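Local coordinates for twitching motility protein PilT (PDB 2EWV), which probably powers the retraction of type IV pili, and with it twitching motility, as a hexameric ATPase of the P-loop class, at residues Q74-N79 / A96-Q101; V91-A96 / R110-E115. All coordinates share one frame; numbering follows the deposited sequence.

Contact 1. Residues Q74-N79 / A96-Q101; sequences QKLEEN and ANVFYQ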
ATOM      1  N   GLN A  74     -26.590  -2.640  17.459  1.00 77.22           N
ATOM      2  CA  GLN A  74     -25.258  -2.061  17.582  1.00 78.70           C
ATOM      3  C   GLN A  74     -24.772  -1.590  16.222  1.00 79.17           C
ATOM      4  O   GLN A  74     -23.956  -0.675  16.126  1.00 79.45           O
ATOM      5  CB  GLN A  74     -24.266  -3.082  18.132  1.00 80.77           C
ATOM      6  CG  GLN A  74     -22.872  -2.501  18.384  1.00 84.28           C
ATOM      7  CD  GLN A  74     -21.745  -3.354  17.807  1.00 86.18           C
ATOM      8  OE1 GLN A  74     -20.558  -3.089  18.049  1.00 86.12           O
ATOM      9  NE2 GLN A  74     -22.112  -4.381  17.033  1.00 87.00           N
ATOM     10  N   LYS A  75     -25.267  -2.233  15.170  1.00 79.49           N
ATOM     11  CA  LYS A  75     -24.899  -1.871  13.808  1.00 79.29           C
ATOM     12  C   LYS A  75     -25.537  -0.526  13.451  1.00 78.73           C
ATOM     13  O   LYS A  75     -24.993   0.238  12.649  1.00 78.49           O
ATOM     14  CB  LYS A  75     -25.368  -2.954  12.831  1.00 79.81           C
ATOM     15  CG  LYS A  75     -24.267  -3.872  12.304  1.00 80.50           C
ATOM     16  CD  LYS A  75     -23.510  -3.250  11.118  1.00 82.19           C
ATOM     17  CE  LYS A  75     -22.571  -4.268  10.439  1.00 82.26           C
ATOM     18  NZ  LYS A  75     -21.931  -3.766   9.182  1.00 80.51           N
ATOM     19  N   LEU A  76     -26.689  -0.240  14.053  1.00 77.49           N
ATOM     20  CA  LEU A  76     -27.380   1.016  13.792  1.00 77.29           C
ATOM     21  C   LEU A  76     -26.596   2.142  14.438  1.00 77.20           C
ATOM     22  O   LEU A  76     -26.925   3.316  14.276  1.00 76.96           O
ATOM     23  CB  LEU A  76     -28.792   0.998  14.376  1.00 76.21           C
ATOM     24  CG  LEU A  76     -29.605   2.253  14.047  1.00 75.25           C
ATOM     25  CD1 LEU A  76     -30.008   2.222  12.581  1.00 73.88           C
ATOM     26  CD2 LEU A  76     -30.829   2.328  14.937  1.00 74.87           C
ATOM     27  N   GLU A  77     -25.554   1.768  15.174  1.00 77.84           N
ATOM     28  CA  GLU A  77     -24.715   2.735  15.867  1.00 78.43           C
ATOM     29  C   GLU A  77     -23.398   3.017  15.149  1.00 80.40           C
ATOM     30  O   GLU A  77     -22.954   4.169  15.101  1.00 81.47           O
ATOM     31  CB  GLU A  77     -24.439   2.262  17.294  1.00 75.76           C
ATOM     32  CG  GLU A  77     -25.695   2.040  18.121  1.00 72.00           C
ATOM     33  CD  GLU A  77     -26.685   3.171  17.975  1.00 69.74           C
ATOM     34  OE1 GLU A  77     -26.316   4.339  18.229  1.00 67.73           O
ATOM     35  OE2 GLU A  77     -27.838   2.885  17.602  1.00 69.37           O
ATOM     36  N   GLU A  78     -22.764   1.982  14.599  1.00 81.89           N
ATOM     37  CA  GLU A  78     -21.509   2.190  13.881  1.00 82.89           C
ATOM     38  C   GLU A  78     -21.861   3.142  12.745  1.00 81.88           C
ATOM     39  O   GLU A  78     -21.261   4.212  12.612  1.00 83.15           O
ATOM     40  CB  GLU A  78     -20.961   0.866  13.343  1.00 85.24           C
ATOM     41  CG  GLU A  78     -19.517   0.954  12.864  1.00 88.89           C
ATOM     42  CD  GLU A  78     -18.784  -0.374  12.952  1.00 90.63           C
ATOM     43  OE1 GLU A  78     -19.370  -1.406  12.550  1.00 91.33           O
ATOM     44  OE2 GLU A  78     -17.617  -0.380  13.413  1.00 92.06           O
ATOM     45  N   ASN A  79     -22.834   2.743  11.931  1.00 79.24           N
ATOM     46  CA  ASN A  79     -23.336   3.595  10.855  1.00 76.48           C
ATOM     47  C   ASN A  79     -24.810   3.793  11.210  1.00 72.19           C
ATOM     48  O   ASN A  79     -25.429   2.911  11.801  1.00 71.99           O
ATOM     49  CB  ASN A  79     -23.151   2.948   9.463  1.00 79.63           C
ATOM     50  CG  ASN A  79     -23.050   1.421   9.510  1.00 82.11           C
ATOM     51  OD1 ASN A  79     -22.245   0.861  10.262  1.00 82.41           O
ATOM     52  ND2 ASN A  79     -23.856   0.744   8.682  1.00 82.88           N
ATOM     53  N   ALA A  96     -36.793  -4.821   6.736  1.00 51.33           N
ATOM     54  CA  ALA A  96     -36.706  -3.537   7.407  1.00 51.09           C
ATOM     55  C   ALA A  96     -35.404  -2.833   7.063  1.00 52.07           C
ATOM     56  O   ALA A  96     -34.478  -3.447   6.541  1.00 52.70           O
ATOM     57  CB  ALA A  96     -36.798  -3.738   8.911  1.00 48.78           C
ATOM     58  N   ASN A  97     -35.356  -1.533   7.349  1.00 53.06           N
ATOM     59  CA  ASN A  97     -34.178  -0.697   7.128  1.00 51.88           C
ATOM     60  C   ASN A  97     -34.287   0.512   8.052  1.00 51.15           C
ATOM     61  O   ASN A  97     -34.779   1.561   7.653  1.00 52.95           O
ATOM     62  CB  ASN A  97     -34.088  -0.211   5.680  1.00 50.96           C
ATOM     63  CG  ASN A  97     -32.817   0.593   5.417  1.00 53.05           C
ATOM     64  OD1 ASN A  97     -32.481   1.517   6.163  1.00 52.36           O
ATOM     65  ND2 ASN A  97     -32.103   0.242   4.351  1.00 53.72           N
ATOM     66  N   VAL A  98     -33.835   0.353   9.289  1.00 49.03           N
ATOM     67  CA  VAL A  98     -33.891   1.426  10.262  1.00 46.55           C
ATOM     68  C   VAL A  98     -32.673   2.293  10.048  1.00 44.61           C
ATOM     69  O   VAL A  98     -31.628   1.805   9.635  1.00 42.89           O
ATOM     70  CB  VAL A  98     -33.878   0.865  11.698  1.00 47.66           C
ATOM     71  CG1 VAL A  98     -34.273   1.951  12.688  1.00 47.35           C
ATOM     72  CG2 VAL A  98     -34.824  -0.330  11.794  1.00 46.33           C
ATOM     73  N   PHE A  99     -32.810   3.584  10.326  1.00 44.84           N
ATOM     74  CA  PHE A  99     -31.704   4.529  10.149  1.00 47.00           C
ATOM     75  C   PHE A  99     -31.897   5.758  10.986  1.00 51.25           C
ATOM     76  O   PHE A  99     -33.029   6.101  11.310  1.00 51.43           O
ATOM     77  CB  PHE A  99     -31.619   4.984   8.688  1.00 42.28           C
ATOM     78  CG  PHE A  99     -32.947   5.409   8.123  1.00 37.11           C
ATOM     79  CD1 PHE A  99     -33.858   4.455   7.686  1.00 34.94           C
ATOM     80  CD2 PHE A  99     -33.313   6.746   8.076  1.00 34.58           C
ATOM     81  CE1 PHE A  99     -35.115   4.814   7.211  1.00 34.26           C
ATOM     82  CE2 PHE A  99     -34.576   7.120   7.600  1.00 36.50           C
ATOM     83  CZ  PHE A  99     -35.480   6.147   7.166  1.00 35.08           C
ATOM     84  N   TYR A 100     -30.797   6.432  11.324  1.00 56.59           N
ATOM     85  CA  TYR A 100     -30.906   7.685  12.083  1.00 60.96           C
ATOM     86  C   TYR A 100     -31.314   8.702  11.056  1.00 64.37           C
ATOM     87  O   TYR A 100     -30.561   9.047  10.140  1.00 63.00           O
ATOM     88  CB  TYR A 100     -29.586   8.070  12.730  1.00 61.11           C
ATOM     89  CG  TYR A 100     -29.328   7.380  14.038  1.00 63.07           C
ATOM     90  CD1 TYR A 100     -28.021   7.218  14.508  1.00 64.70           C
ATOM     91  CD2 TYR A 100     -30.379   6.863  14.804  1.00 62.55           C
ATOM     92  CE1 TYR A 100     -27.767   6.547  15.704  1.00 64.65           C
ATOM     93  CE2 TYR A 100     -30.135   6.195  15.998  1.00 62.48           C
ATOM     94  CZ  TYR A 100     -28.834   6.036  16.439  1.00 65.01           C
ATOM     95  OH  TYR A 100     -28.608   5.340  17.603  1.00 66.69           O
ATOM     96  N   GLN A 101     -32.524   9.190  11.223  1.00 69.21           N
ATOM     97  CA  GLN A 101     -33.064  10.089  10.244  1.00 73.69           C
ATOM     98  C   GLN A 101     -32.694  11.532  10.450  1.00 75.00           C
ATOM     99  O   GLN A 101     -31.869  12.079   9.679  1.00 77.20           O
ATOM    100  CB  GLN A 101     -34.569  10.013  10.255  1.00 75.94           C
ATOM    101  CG  GLN A 101     -35.130  10.882   9.195  1.00 80.61           C
ATOM    102  CD  GLN A 101     -36.602  11.011   9.298  1.00 84.81           C
ATOM    103  OE1 GLN A 101     -37.324  10.011   9.368  1.00 87.30           O
ATOM    104  NE2 GLN A 101     -37.078  12.241   9.277  1.00 88.21           N
TER
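One face of the Tyr100 ring is covered by Leu76, whose CG sits over it, while the carboxylate of Glu77 meets the phenol end obliquely, its plane turned 67° from that of the ring. Leu76 touches the ring through its CD2 methyl, 4.1 Å from Tyr100 CE2, and through its backbone carbonyl, with Leu76 O 3.6 Å from Tyr100 CE1. The leucine reaches from helix 75-78 across to Val98, Phe99 and Tyr100, its chi1 of -176° turning CG to the side opposite the backbone N, and splits its two methyls. CD2 also meets Val98 CG1 at 4.1 Å, the two side chains lying nearly perpendicular; CD1 drops onto the strand backbone, 3.4 Å from Val98 O and 3.8 Å from Phe99 CA. Glu77 starts out pointing away from the strand, but its chain bends at chi2 (-45°) and swings the carboxylate back to the phenol. Tyr100 OH donates to Glu77 OE1 over 2.6 Å, through the syn lone pair of the oxygen; the hydroxyl therefore lies in the mouth of the carboxylate, with OE2 about as near as OE1.

The short helix is thus seated on the hairpin of strands 81-87 and 93-99 in the N-terminal domain, a PAS-like domain in this family. Val82 of the partner strand and Met68 extend the apolar patch around Leu76. Beyond the ring, Tyr100 O accepts a hydrogen bond from Arg189 NE of the second subunit, placing this corner of the domain at a subunit interface.

Chemically, a buried leucine joins helix to strand while an exposed glutamate grips the tyrosine hydroxyl; the hydrogen bond is likely to favour the ionised carboxylate and to restrain the swing of the phenol.

Contact 2. Residues V91-A96 / R110-E115; sequences VGRFRA and RSLPAE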
ATOM      1  N   VAL A  91     -48.632 -13.061   9.971  1.00 80.88           N
ATOM      2  CA  VAL A  91     -48.707 -13.139   8.523  1.00 79.50           C
ATOM      3  C   VAL A  91     -47.431 -13.780   7.955  1.00 77.70           C
ATOM      4  O   VAL A  91     -47.258 -14.996   8.067  1.00 79.06           O
ATOM      5  CB  VAL A  91     -48.952 -11.728   7.932  1.00 80.82           C
ATOM      6  CG1 VAL A  91     -47.902 -10.764   8.469  1.00 80.52           C
ATOM      7  CG2 VAL A  91     -48.978 -11.779   6.392  1.00 80.82           C
ATOM      8  N   GLY A  92     -46.537 -12.982   7.370  1.00 74.66           N
ATOM      9  CA  GLY A  92     -45.320 -13.540   6.801  1.00 69.93           C
ATOM     10  C   GLY A  92     -43.988 -12.962   7.252  1.00 66.90           C
ATOM     11  O   GLY A  92     -43.733 -12.767   8.442  1.00 67.03           O
ATOM     12  N   ARG A  93     -43.124 -12.701   6.279  1.00 63.56           N
ATOM     13  CA  ARG A  93     -41.801 -12.159   6.536  1.00 60.44           C
ATOM     14  C   ARG A  93     -41.680 -10.739   5.972  1.00 61.15           C
ATOM     15  O   ARG A  93     -42.271 -10.429   4.936  1.00 61.63           O
ATOM     16  CB  ARG A  93     -40.746 -13.051   5.884  1.00 56.87           C
ATOM     17  CG  ARG A  93     -40.816 -14.517   6.253  1.00 52.44           C
ATOM     18  CD  ARG A  93     -39.913 -15.328   5.332  1.00 50.23           C
ATOM     19  NE  ARG A  93     -40.355 -15.255   3.940  1.00 48.45           N
ATOM     20  CZ  ARG A  93     -39.616 -14.801   2.931  1.00 48.37           C
ATOM     21  NH1 ARG A  93     -38.381 -14.371   3.139  1.00 46.90           N
ATOM     22  NH2 ARG A  93     -40.118 -14.772   1.704  1.00 48.54           N
ATOM     23  N   PHE A  94     -40.901  -9.889   6.648  1.00 61.20           N
ATOM     24  CA  PHE A  94     -40.695  -8.498   6.222  1.00 60.34           C
ATOM     25  C   PHE A  94     -39.236  -8.068   6.127  1.00 58.72           C
ATOM     26  O   PHE A  94     -38.350  -8.661   6.747  1.00 59.07           O
ATOM     27  CB  PHE A  94     -41.408  -7.534   7.174  1.00 60.60           C
ATOM     28  CG  PHE A  94     -42.841  -7.854   7.369  1.00 62.75           C
ATOM     29  CD1 PHE A  94     -43.224  -8.831   8.284  1.00 63.88           C
ATOM     30  CD2 PHE A  94     -43.809  -7.251   6.577  1.00 63.21           C
ATOM     31  CE1 PHE A  94     -44.551  -9.213   8.405  1.00 63.93           C
ATOM     32  CE2 PHE A  94     -45.142  -7.627   6.689  1.00 64.64           C
ATOM     33  CZ  PHE A  94     -45.514  -8.611   7.605  1.00 63.75           C
ATOM     34  N   ARG A  95     -39.000  -7.018   5.346  1.00 55.66           N
ATOM     35  CA  ARG A  95     -37.663  -6.481   5.196  1.00 52.81           C
ATOM     36  C   ARG A  95     -37.690  -5.068   5.788  1.00 52.03           C
ATOM     37  O   ARG A  95     -38.512  -4.235   5.409  1.00 50.55           O
ATOM     38  CB  ARG A  95     -37.268  -6.453   3.718  1.00 51.84           C
ATOM     39  CG  ARG A  95     -35.828  -6.888   3.447  1.00 49.11           C
ATOM     40  CD  ARG A  95     -34.819  -6.002   4.162  1.00 48.33           C
ATOM     41  NE  ARG A  95     -33.465  -6.124   3.621  1.00 48.23           N
ATOM     42  CZ  ARG A  95     -32.558  -7.010   4.019  1.00 45.80           C
ATOM     43  NH1 ARG A  95     -31.361  -7.027   3.451  1.00 43.58           N
ATOM     44  NH2 ARG A  95     -32.833  -7.870   4.988  1.00 44.55           N
ATOM     45  N   ALA A  96     -36.793  -4.821   6.736  1.00 51.33           N
ATOM     46  CA  ALA A  96     -36.706  -3.537   7.407  1.00 51.09           C
ATOM     47  C   ALA A  96     -35.404  -2.833   7.063  1.00 52.07           C
ATOM     48  O   ALA A  96     -34.478  -3.447   6.541  1.00 52.70           O
ATOM     49  CB  ALA A  96     -36.798  -3.738   8.911  1.00 48.78           C
ATOM     50  N   ARG A 110     -40.701  -3.343   4.444  1.00 52.79           N
ATOM     51  CA  ARG A 110     -41.277  -3.693   3.156  1.00 54.20           C
ATOM     52  C   ARG A 110     -42.100  -4.947   3.362  1.00 54.58           C
ATOM     53  O   ARG A 110     -42.684  -5.146   4.421  1.00 55.82           O
ATOM     54  CB  ARG A 110     -40.188  -3.984   2.137  1.00 55.52           C
ATOM     55  CG  ARG A 110     -40.699  -4.063   0.718  1.00 60.28           C
ATOM     56  CD  ARG A 110     -39.859  -5.026  -0.103  1.00 64.92           C
ATOM     57  NE  ARG A 110     -38.424  -4.797   0.063  1.00 67.98           N
ATOM     58  CZ  ARG A 110     -37.478  -5.670  -0.282  1.00 69.13           C
ATOM     59  NH1 ARG A 110     -36.192  -5.384  -0.094  1.00 69.50           N
ATOM     60  NH2 ARG A 110     -37.818  -6.837  -0.811  1.00 69.63           N
ATOM     61  N   SER A 111     -42.136  -5.802   2.355  1.00 54.74           N
ATOM     62  CA  SER A 111     -42.889  -7.039   2.462  1.00 55.91           C
ATOM     63  C   SER A 111     -42.244  -8.152   1.655  1.00 55.87           C
ATOM     64  O   SER A 111     -41.764  -7.912   0.545  1.00 57.11           O
ATOM     65  CB  SER A 111     -44.314  -6.832   1.970  1.00 57.02           C
ATOM     66  OG  SER A 111     -44.964  -8.085   1.825  1.00 59.50           O
ATOM     67  N   LEU A 112     -42.242  -9.366   2.211  1.00 54.69           N
ATOM     68  CA  LEU A 112     -41.657 -10.529   1.539  1.00 53.33           C
ATOM     69  C   LEU A 112     -42.668 -11.602   1.135  1.00 53.92           C
ATOM     70  O   LEU A 112     -43.467 -12.073   1.954  1.00 54.22           O
ATOM     71  CB  LEU A 112     -40.575 -11.151   2.405  1.00 49.93           C
ATOM     72  CG  LEU A 112     -39.336 -10.280   2.552  1.00 49.78           C
ATOM     73  CD1 LEU A 112     -38.278 -11.119   3.201  1.00 49.82           C
ATOM     74  CD2 LEU A 112     -38.843  -9.759   1.199  1.00 49.72           C
ATOM     75  N   PRO A 113     -42.616 -12.030  -0.140  1.00 53.39           N
ATOM     76  CA  PRO A 113     -43.515 -13.041  -0.698  1.00 53.22           C
ATOM     77  C   PRO A 113     -43.591 -14.389   0.028  1.00 53.60           C
ATOM     78  O   PRO A 113     -42.609 -15.139   0.096  1.00 52.55           O
ATOM     79  CB  PRO A 113     -43.022 -13.175  -2.136  1.00 52.42           C
ATOM     80  CG  PRO A 113     -42.411 -11.846  -2.423  1.00 52.68           C
ATOM     81  CD  PRO A 113     -41.648 -11.591  -1.158  1.00 52.24           C
ATOM     82  N   ALA A 114     -44.782 -14.682   0.551  1.00 54.95           N
ATOM     83  CA  ALA A 114     -45.066 -15.923   1.270  1.00 56.80           C
ATOM     84  C   ALA A 114     -45.319 -17.080   0.294  1.00 57.58           C
ATOM     85  O   ALA A 114     -45.133 -18.253   0.639  1.00 57.30           O
ATOM     86  CB  ALA A 114     -46.290 -15.729   2.184  1.00 55.59           C
ATOM     87  N   GLU A 115     -45.725 -16.745  -0.927  1.00 58.85           N
ATOM     88  CA  GLU A 115     -46.017 -17.760  -1.934  1.00 60.88           C
ATOM     89  C   GLU A 115     -45.353 -17.568  -3.287  1.00 59.11           C
ATOM     90  O   GLU A 115     -45.297 -16.457  -3.803  1.00 59.16           O
ATOM     91  CB  GLU A 115     -47.518 -17.840  -2.172  1.00 65.31           C
ATOM     92  CG  GLU A 115     -47.895 -18.925  -3.164  1.00 72.08           C
ATOM     93  CD  GLU A 115     -49.358 -18.892  -3.541  1.00 76.40           C
ATOM     94  OE1 GLU A 115     -49.759 -17.977  -4.300  1.00 79.26           O
ATOM     95  OE2 GLU A 115     -50.104 -19.780  -3.070  1.00 78.37           O
TER
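Arg93 lays its guanidinium against Leu112, whose CB stands over one face, off-centre and 3.8 Å from Arg93 CZ. Leu112 CD1 approaches the same group at NH1. At the guanidinium edge, Arg93 NH2 donates to Pro113 O over 3.0 Å; the oxygen is nearly in the guanidinium plane, whereas the donor stands well above the carbonyl plane, 48° out of it. A bend at chi3 (-63°) turns the end of the arginine back to this carbonyl. Backbone bonds complete the join: Leu112 N to Arg93 O at 2.9 Å and Arg110 N to Arg95 O at 2.6 Å. Between them Phe94 presents its ring edge to Arg110 O, 3.2 Å from Phe94 CD2 and in the ring plane. Arg95 CB and CG lie over one face of the Arg110 guanidinium, with CG 3.9 Å from Arg110 NH1.

Residues 110-115 run roughly antiparallel to strand 93-99 without forming a regular strand. They follow strand 107-109 and lead from the N-terminal domain toward the P-loop ATPase domain, bringing the side chain of Pro113 to about 6 Å, nearest atoms, from the bound ADP.

Outside this shell, Arg93 NH2 also donates to Glu176 O, so one guanidinium ties the connecting segment to a loop of the ATPase domain. Replaced by an alanine, Arg93 would probably leave the carbonyls of Pro113 and Glu176 without this shared donor and Leu112 without its flat cover. Arg95 turns its charged end away, to a salt bridge from NH1 to Asp83 OD2 on the neighbouring strand 81-87. The Phe94 side chain, which leaves the strand away from residues 110-115, is wedged against Ile19 and Ile23 of helix 15-25.

In the fold
Contacts 1 and 2 sit at different parts of one strand, 93-99, with their centres 20 Å apart and Ala96 common to both. Along the chain the segments alternate: 74-79, 91-96, 96-101, 110-115, so the two contacts cross in sequence. Strand 93-99 pairs with strand 81-87 in a two-stranded antiparallel sheet. Contact 1 joins its later residues to helix 75-78, where another subunit reaches it; contact 2 joins its start to the segment running on toward the nucleotide site. The strand therefore spans from a subunit interface to the connection between domains, consistent with a motor thought to work through domain movements and cooperation between subunits.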